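PDB 4OPE: Nrps/pks from Streptomyces albus, which acts as a ketosynthase domain of the oxazolomycin synthase OzmH, probably catalysing decarboxylative Claisen condensation of an acyl chain with a carrier-bound extender unit. Local coordinates for the interface of chains A and B. Residues are numbered along the deposited sequence; one frame, centred on the assembly and turned at random. Chains: chain A/B, Nrps/pks.

Contact 1: the interface of chains A and B. Residues chain A 271-272, 427; chain B 157, 160, 165, 167, 169.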
loop_
_atom_site.group_PDB
_atom_site.type_symbol
_atom_site.label_atom_id
_atom_site.label_comp_id
_atom_site.label_asym_id
_atom_site.label_seq_id
_atom_site.Cartn_x
_atom_site.Cartn_y
_atom_site.Cartn_z
ATOM N N ASN A 271 4.959 11.146 -6.732
ATOM C CA ASN A 271 5.538 10.746 -8.014
ATOM C C ASN A 271 6.739 9.822 -7.828
ATOM O O ASN A 271 6.955 9.242 -6.748
ATOM C CB ASN A 271 5.875 12.000 -8.838
ATOM C CG ASN A 271 7.167 12.688 -8.415
ATOM O OD1 ASN A 271 7.711 12.469 -7.330
ATOM N ND2 ASN A 271 7.658 13.534 -9.286
ATOM N N HIS A 272 7.519 9.676 -8.885
ATOM C CA HIS A 272 8.700 8.826 -8.837
ATOM C C HIS A 272 9.832 9.410 -9.634
ATOM O O HIS A 272 9.606 10.092 -10.632
ATOM C CB HIS A 272 8.390 7.429 -9.370
ATOM C CG HIS A 272 9.431 6.417 -9.017
ATOM N ND1 HIS A 272 10.465 6.087 -9.858
ATOM C CD2 HIS A 272 9.612 5.678 -7.901
ATOM C CE1 HIS A 272 11.229 5.176 -9.288
ATOM N NE2 HIS A 272 10.739 4.915 -8.093
ATOM N N SER A 427 10.161 6.843 -4.610
ATOM C CA SER A 427 8.781 7.317 -4.475
ATOM C C SER A 427 8.767 8.544 -3.607
ATOM O O SER A 427 9.206 8.510 -2.463
ATOM C CB SER A 427 7.879 6.237 -3.895
ATOM O OG SER A 427 7.709 5.148 -4.819
ATOM N N ASN B 157 9.169 0.124 -7.303
ATOM C CA ASN B 157 10.179 1.123 -7.527
ATOM C C ASN B 157 11.143 0.640 -8.587
ATOM O O ASN B 157 11.567 1.406 -9.454
ATOM C CB ASN B 157 10.944 1.428 -6.241
ATOM C CG ASN B 157 10.178 2.271 -5.262
ATOM O OD1 ASN B 157 10.606 2.428 -4.097
ATOM N ND2 ASN B 157 9.031 2.811 -5.686
ATOM N N SER B 160 9.426 1.171 -11.875
ATOM C CA SER B 160 9.393 2.587 -12.221
ATOM C C SER B 160 10.768 3.081 -12.676
ATOM O O SER B 160 10.869 3.967 -13.563
ATOM C CB SER B 160 8.888 3.444 -11.049
ATOM O OG SER B 160 7.555 3.107 -10.695
ATOM N N PHE B 165 9.074 5.290 -15.567
ATOM C CA PHE B 165 7.757 5.743 -15.166
ATOM C C PHE B 165 7.903 6.696 -13.955
ATOM O O PHE B 165 8.384 6.295 -12.901
ATOM C CB PHE B 165 6.933 4.506 -14.789
ATOM C CG PHE B 165 6.676 3.534 -15.943
ATOM C CD1 PHE B 165 6.854 3.902 -17.274
ATOM C CD2 PHE B 165 6.240 2.238 -15.683
ATOM C CE1 PHE B 165 6.581 3.020 -18.297
ATOM C CE2 PHE B 165 5.969 1.344 -16.718
ATOM C CZ PHE B 165 6.126 1.737 -18.025
ATOM N N GLY B 167 5.308 8.749 -12.635
ATOM C CA GLY B 167 4.106 8.923 -11.865
ATOM C C GLY B 167 4.262 8.173 -10.548
ATOM O O GLY B 167 5.372 7.823 -10.168
ATOM N N SER B 169 4.455 5.443 -7.638
ATOM C CA SER B 169 5.053 4.130 -7.617
ATOM C C SER B 169 4.748 3.540 -6.258
ATOM O O SER B 169 5.373 3.877 -5.274
ATOM C CB SER B 169 6.575 4.218 -7.847
ATOM O OG SER B 169 7.184 2.925 -7.797
HETATM O O HOH W 1 5.162 7.673 -5.673
HETATM O O HOH W 2 10.538 4.544 -2.520
#
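A chi1 of -68° sets the hydroxyl OG of A:Ser427 beside its own backbone N and points it at B:Ser169, while A:His272, with CG anti to its N (chi1 -165°), lays one imidazole face where helix 152-163 meets the start of strand 169-173 of chain B. A:Ser427 OG donates to the carbonyl O of B:Ser169 over 2.7 Å, in the carbonyl plane and on a lone pair. The same hydroxyl accepts from the amide ND2 of B:Asn157 at 2.8 Å, tilted 20° from the amide plane. B:Asn157 ND2 also gives a bond, nearly in its plane, to B:Ser169 OG, which pairs in turn with B:Ser160 OG; this chain fixes the amide's rotation. B:Ser160 CB lies over one face of the A:His272 ring, 3.4 Å from the centroid and offset toward the rim, and B:Ser169 CB touches CD2 at 3.4 Å. At the backbone end of the residue, A:His272 N bonds to B:Gly167 O at 3.1 Å. Water 1 bridges A:Asn271 O and B:Ser169 N, and water 2 bridges A:Ser427 N and B:Asn157 OD1. The patch ties strands 263-272 and 427-434 of one ketosynthase subunit to helix 152-163, the B:Gly167 loop and strand 169-173 of the other, contributing to the homodimer typical of the family.

Contact 2: the interface of chains A and B. Residues chain A 157, 160-161, 165, 169; chain B 272, 274, 279, 425.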
loop_
_atom_site.group_PDB
_atom_site.type_symbol
_atom_site.label_atom_id
_atom_site.label_comp_id
_atom_site.label_asym_id
_atom_site.label_seq_id
_atom_site.Cartn_x
_atom_site.Cartn_y
_atom_site.Cartn_z
ATOM N N ASN A 157 -6.191 -3.673 8.476
ATOM C CA ASN A 157 -7.432 -4.457 8.618
ATOM C C ASN A 157 -7.850 -4.627 10.082
ATOM O O ASN A 157 -9.012 -4.507 10.430
ATOM C CB ASN A 157 -7.240 -5.851 8.029
ATOM C CG ASN A 157 -7.119 -5.865 6.540
ATOM O OD1 ASN A 157 -6.715 -6.860 5.989
ATOM N ND2 ASN A 157 -7.468 -4.791 5.882
ATOM N N SER A 160 -9.353 -1.492 11.059
ATOM C CA SER A 160 -10.669 -1.389 10.474
ATOM C C SER A 160 -11.716 -2.263 11.226
ATOM O O SER A 160 -12.850 -1.847 11.436
ATOM C CB SER A 160 -10.624 -1.708 8.976
ATOM O OG SER A 160 -9.977 -0.663 8.254
ATOM N N TYR A 161 -11.301 -3.448 11.654
ATOM C CA TYR A 161 -12.174 -4.384 12.296
ATOM C C TYR A 161 -12.598 -3.867 13.663
ATOM O O TYR A 161 -13.776 -3.727 13.956
ATOM C CB TYR A 161 -11.462 -5.693 12.455
ATOM C CG TYR A 161 -12.131 -6.597 13.417
ATOM C CD1 TYR A 161 -13.352 -7.200 13.084
ATOM C CD2 TYR A 161 -11.562 -6.873 14.648
ATOM C CE1 TYR A 161 -13.991 -8.055 13.957
ATOM C CE2 TYR A 161 -12.200 -7.698 15.550
ATOM C CZ TYR A 161 -13.418 -8.295 15.209
ATOM O OH TYR A 161 -14.058 -9.150 16.091
ATOM N N PHE A 165 -14.410 0.403 11.006
ATOM C CA PHE A 165 -14.205 1.315 9.893
ATOM C C PHE A 165 -14.403 0.546 8.587
ATOM O O PHE A 165 -13.609 -0.343 8.237
ATOM C CB PHE A 165 -12.800 1.944 9.961
ATOM C CG PHE A 165 -12.582 2.875 11.125
ATOM C CD1 PHE A 165 -13.645 3.499 11.758
ATOM C CD2 PHE A 165 -11.292 3.134 11.573
ATOM C CE1 PHE A 165 -13.433 4.342 12.821
ATOM C CE2 PHE A 165 -11.068 3.986 12.611
ATOM C CZ PHE A 165 -12.138 4.587 13.253
ATOM N N SER A 169 -9.514 -0.070 3.439
ATOM C CA SER A 169 -8.541 -0.469 4.458
ATOM C C SER A 169 -7.286 -0.960 3.742
ATOM O O SER A 169 -7.251 -2.051 3.290
ATOM C CB SER A 169 -9.116 -1.581 5.407
ATOM O OG SER A 169 -8.180 -2.008 6.429
ATOM N N HIS B 272 -14.292 -2.218 3.428
ATOM C CA HIS B 272 -13.866 -3.235 4.392
ATOM C C HIS B 272 -15.076 -3.714 5.173
ATOM O O HIS B 272 -16.087 -3.008 5.275
ATOM C CB HIS B 272 -12.800 -2.641 5.348
ATOM C CG HIS B 272 -12.234 -3.623 6.329
ATOM N ND1 HIS B 272 -12.834 -3.897 7.526
ATOM C CD2 HIS B 272 -11.109 -4.367 6.308
ATOM C CE1 HIS B 272 -12.107 -4.759 8.213
ATOM N NE2 HIS B 272 -11.060 -5.074 7.488
ATOM N N GLY B 274 -15.605 -3.903 8.344
ATOM C CA GLY B 274 -15.783 -3.344 9.688
ATOM C C GLY B 274 -15.738 -4.429 10.729
ATOM O O GLY B 274 -15.052 -5.427 10.553
ATOM N N PHE B 279 -12.748 -11.170 13.416
ATOM C CA PHE B 279 -11.667 -10.670 12.633
ATOM C C PHE B 279 -11.415 -11.639 11.517
ATOM O O PHE B 279 -11.302 -12.832 11.753
ATOM C CB PHE B 279 -10.410 -10.497 13.484
ATOM C CG PHE B 279 -9.246 -9.934 12.718
ATOM C CD1 PHE B 279 -9.386 -8.762 11.977
ATOM C CD2 PHE B 279 -8.048 -10.582 12.703
ATOM C CE1 PHE B 279 -8.332 -8.249 11.255
ATOM C CE2 PHE B 279 -6.986 -10.080 11.983
ATOM C CZ PHE B 279 -7.124 -8.916 11.255
ATOM N N GLY B 425 -8.547 -10.394 5.462
ATOM C CA GLY B 425 -8.589 -9.509 6.627
ATOM C C GLY B 425 -9.733 -8.524 6.550
ATOM O O GLY B 425 -9.879 -7.672 7.426
#
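A:Tyr161 and B:Phe279 meet in the dimer interface of this thiolase-fold ketosynthase, where helix 152-163 of chain A faces the end of strand 263-272 and nearby loops of chain B. CB of A:Tyr161 rests 3.7 Å from CD1 of B:Phe279, and CG and CD2 face the same atom. At the rim of the phenol, A:Tyr161 CD1 lies 3.5 Å from B:Gly274 O. A:Tyr161 CE1 runs on to the backbone N of B:Phe279 at 3.4 Å, and CE2 to its CB. CZ and the hydroxyl finish near that nitrogen, A:Tyr161 OH 3.6 Å from B:Phe279 N. B:Phe279 CA thus sits over the centre of the phenol face, and the two rings meet edge-to-face with planes 55° apart. With CG anti to the backbone N (chi1 164°), the phenol reaches across to B:Phe279. Beside this pair, A:Ser160 CB lies over the centre of the B:His272 ring, 3.4 Å from the centroid, and A:Ser169 CB touches CD2. B:Gly274 N donates to ND1 of this imidazole, and B:His272 NE2 donates to B:Gly425 O at 2.9 Å, tilted 29° from the ring plane. B:Gly425 O also touches A:Asn157, 3.3 Å from its CB, while the amide OD1 lies against B:Gly425 CA.

Contact 3: the interface of chains A and B. Residues chain A 151-154; chain B 152, 173-175.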
loop_
_atom_site.group_PDB
_atom_site.type_symbol
_atom_site.label_atom_id
_atom_site.label_comp_id
_atom_site.label_asym_id
_atom_site.label_seq_id
_atom_site.Cartn_x
_atom_site.Cartn_y
_atom_site.Cartn_z
ATOM N N SER A 151 2.211 -9.261 8.606
ATOM C CA SER A 151 1.430 -8.877 7.485
ATOM C C SER A 151 1.124 -7.346 7.529
ATOM O O SER A 151 0.732 -6.796 8.591
ATOM C CB SER A 151 0.150 -9.672 7.545
ATOM O OG SER A 151 -0.829 -9.059 6.744
ATOM N N TYR A 152 1.317 -6.672 6.398
ATOM C CA TYR A 152 1.094 -5.237 6.329
ATOM C C TYR A 152 -0.405 -4.968 6.303
ATOM O O TYR A 152 -0.882 -4.156 7.065
ATOM C CB TYR A 152 1.754 -4.566 5.120
ATOM C CG TYR A 152 3.271 -4.459 5.128
ATOM C CD1 TYR A 152 4.032 -4.805 6.226
ATOM C CD2 TYR A 152 3.947 -3.970 4.009
ATOM C CE1 TYR A 152 5.408 -4.654 6.206
ATOM C CE2 TYR A 152 5.334 -3.852 3.961
ATOM C CZ TYR A 152 6.064 -4.191 5.053
ATOM O OH TYR A 152 7.454 -4.078 5.011
ATOM N N ALA A 153 -1.157 -5.657 5.458
ATOM C CA ALA A 153 -2.611 -5.514 5.464
ATOM C C ALA A 153 -3.189 -5.717 6.835
ATOM O O ALA A 153 -4.160 -5.052 7.184
ATOM C CB ALA A 153 -3.234 -6.504 4.545
ATOM N N SER A 154 -2.604 -6.612 7.628
ATOM C CA SER A 154 -3.105 -6.823 8.980
ATOM C C SER A 154 -3.091 -5.556 9.866
ATOM O O SER A 154 -4.021 -5.295 10.650
ATOM C CB SER A 154 -2.321 -7.919 9.653
ATOM O OG SER A 154 -3.182 -8.649 10.503
ATOM N N TYR B 152 8.267 -4.725 -0.479
ATOM C CA TYR B 152 7.144 -4.522 -1.393
ATOM C C TYR B 152 7.375 -3.341 -2.310
ATOM O O TYR B 152 7.194 -3.432 -3.554
ATOM C CB TYR B 152 5.861 -4.309 -0.610
ATOM C CG TYR B 152 5.395 -5.526 0.138
ATOM C CD1 TYR B 152 5.981 -6.764 -0.058
ATOM C CD2 TYR B 152 4.294 -5.459 0.988
ATOM C CE1 TYR B 152 5.519 -7.882 0.597
ATOM C CE2 TYR B 152 3.825 -6.575 1.650
ATOM C CZ TYR B 152 4.446 -7.795 1.450
ATOM O OH TYR B 152 4.019 -8.936 2.112
ATOM N N ASP B 173 -0.788 -3.773 0.145
ATOM C CA ASP B 173 -1.255 -5.091 0.593
ATOM C C ASP B 173 -2.672 -4.931 1.119
ATOM O O ASP B 173 -2.900 -4.236 2.080
ATOM C CB ASP B 173 -0.313 -5.633 1.681
ATOM C CG ASP B 173 -0.751 -6.953 2.256
ATOM O OD1 ASP B 173 -1.641 -7.605 1.684
ATOM O OD2 ASP B 173 -0.197 -7.343 3.297
ATOM N N THR B 174 -3.632 -5.549 0.469
ATOM C CA THR B 174 -4.965 -5.743 1.061
ATOM C C THR B 174 -5.314 -7.223 1.079
ATOM O O THR B 174 -6.515 -7.576 1.053
ATOM C CB THR B 174 -6.067 -4.955 0.322
ATOM O OG1 THR B 174 -6.129 -5.278 -1.085
ATOM C CG2 THR B 174 -5.834 -3.486 0.478
HETATM N N MSE B 175 -4.277 -8.072 1.156
HETATM C CA MSE B 175 -4.407 -9.535 1.052
HETATM C C MSE B 175 -4.995 -9.907 -0.303
HETATM O O MSE B 175 -4.614 -9.321 -1.327
HETATM C CB MSE B 175 -5.142 -10.117 2.240
HETATM C CG MSE B 175 -4.525 -9.605 3.522
HETATM SE SE MSE B 175 -5.079 -10.694 5.075
HETATM C CE MSE B 175 -4.404 -9.557 6.564
HETATM O O HOH W 3 1.976 -8.127 4.009
HETATM O O HOH W 4 8.319 -3.827 2.678
#
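The phenol rings of A:Tyr152 and B:Tyr152 lie antiparallel alongside one another, meeting edge-to-face near the two-fold with planes 67° apart and centroids at 4.9 Å. A:Tyr152 CD2 and B:Tyr152 CD2 come closest, at 3.4 Å. Beside the rings, the methyl A:Ala153 CB packs against B:Asp173 and against CG of B:Met175 at 3.5 Å. B:Met175, a selenomethionine in this crystal, extends beyond CG (chi2 -164°), so its terminal CE reaches the helix start at A:Ser154 N and A:Ser151 OG. Polar groups surround this packing. The backbone A:Ala153 N, in the first turn of helix 152-163, donates to carboxylate OD2 of B:Asp173 over 2.9 Å, nearly straight but from above the carboxylate plane. The other oxygen, B:Asp173 OD1, accepts from B:Met175 N at 2.7 Å, almost head-on to the oxygen, so bonds to both oxygens restrain the group's rotation. The helix N-terminus would be expected to stabilise its negative charge. A:Ser151 OG caps the same turn by accepting from A:Ser154 N. Farther out, water 3 joins A:Tyr152 N, B:Asp173 OD2 and B:Tyr152 OH, and water 4 links A:Tyr152 OH to B:Tyr152 N. B:Asp173 to B:Met175 run from the end of strand 169-173 into the 3-10 helix carrying the nucleophilic cysteine of the DTxCSS motif, placing one subunit's helix start beside the other's nucleophile turn.

Contact 1 and contact 2 are overlapping twins under the two-fold, setting A:His272 against B:Asn157, B:Ser160 and B:Ser169 in contact 1, and B:His272 against A:Asn157, A:Ser160 and A:Ser169 in contact 2; their C-alpha centres lie about 28 Å apart. Contact 3 sits between, about 20 Å from contact 1 and 12 Å from contact 2, near the axis. Helix 152-163 and strand 169-173 run through all three: the middle and later helix turns and the strand start serve contacts 1 and 2, the helix start and strand end contact 3. The dimer contact thus lies next to the active-site segment in each subunit.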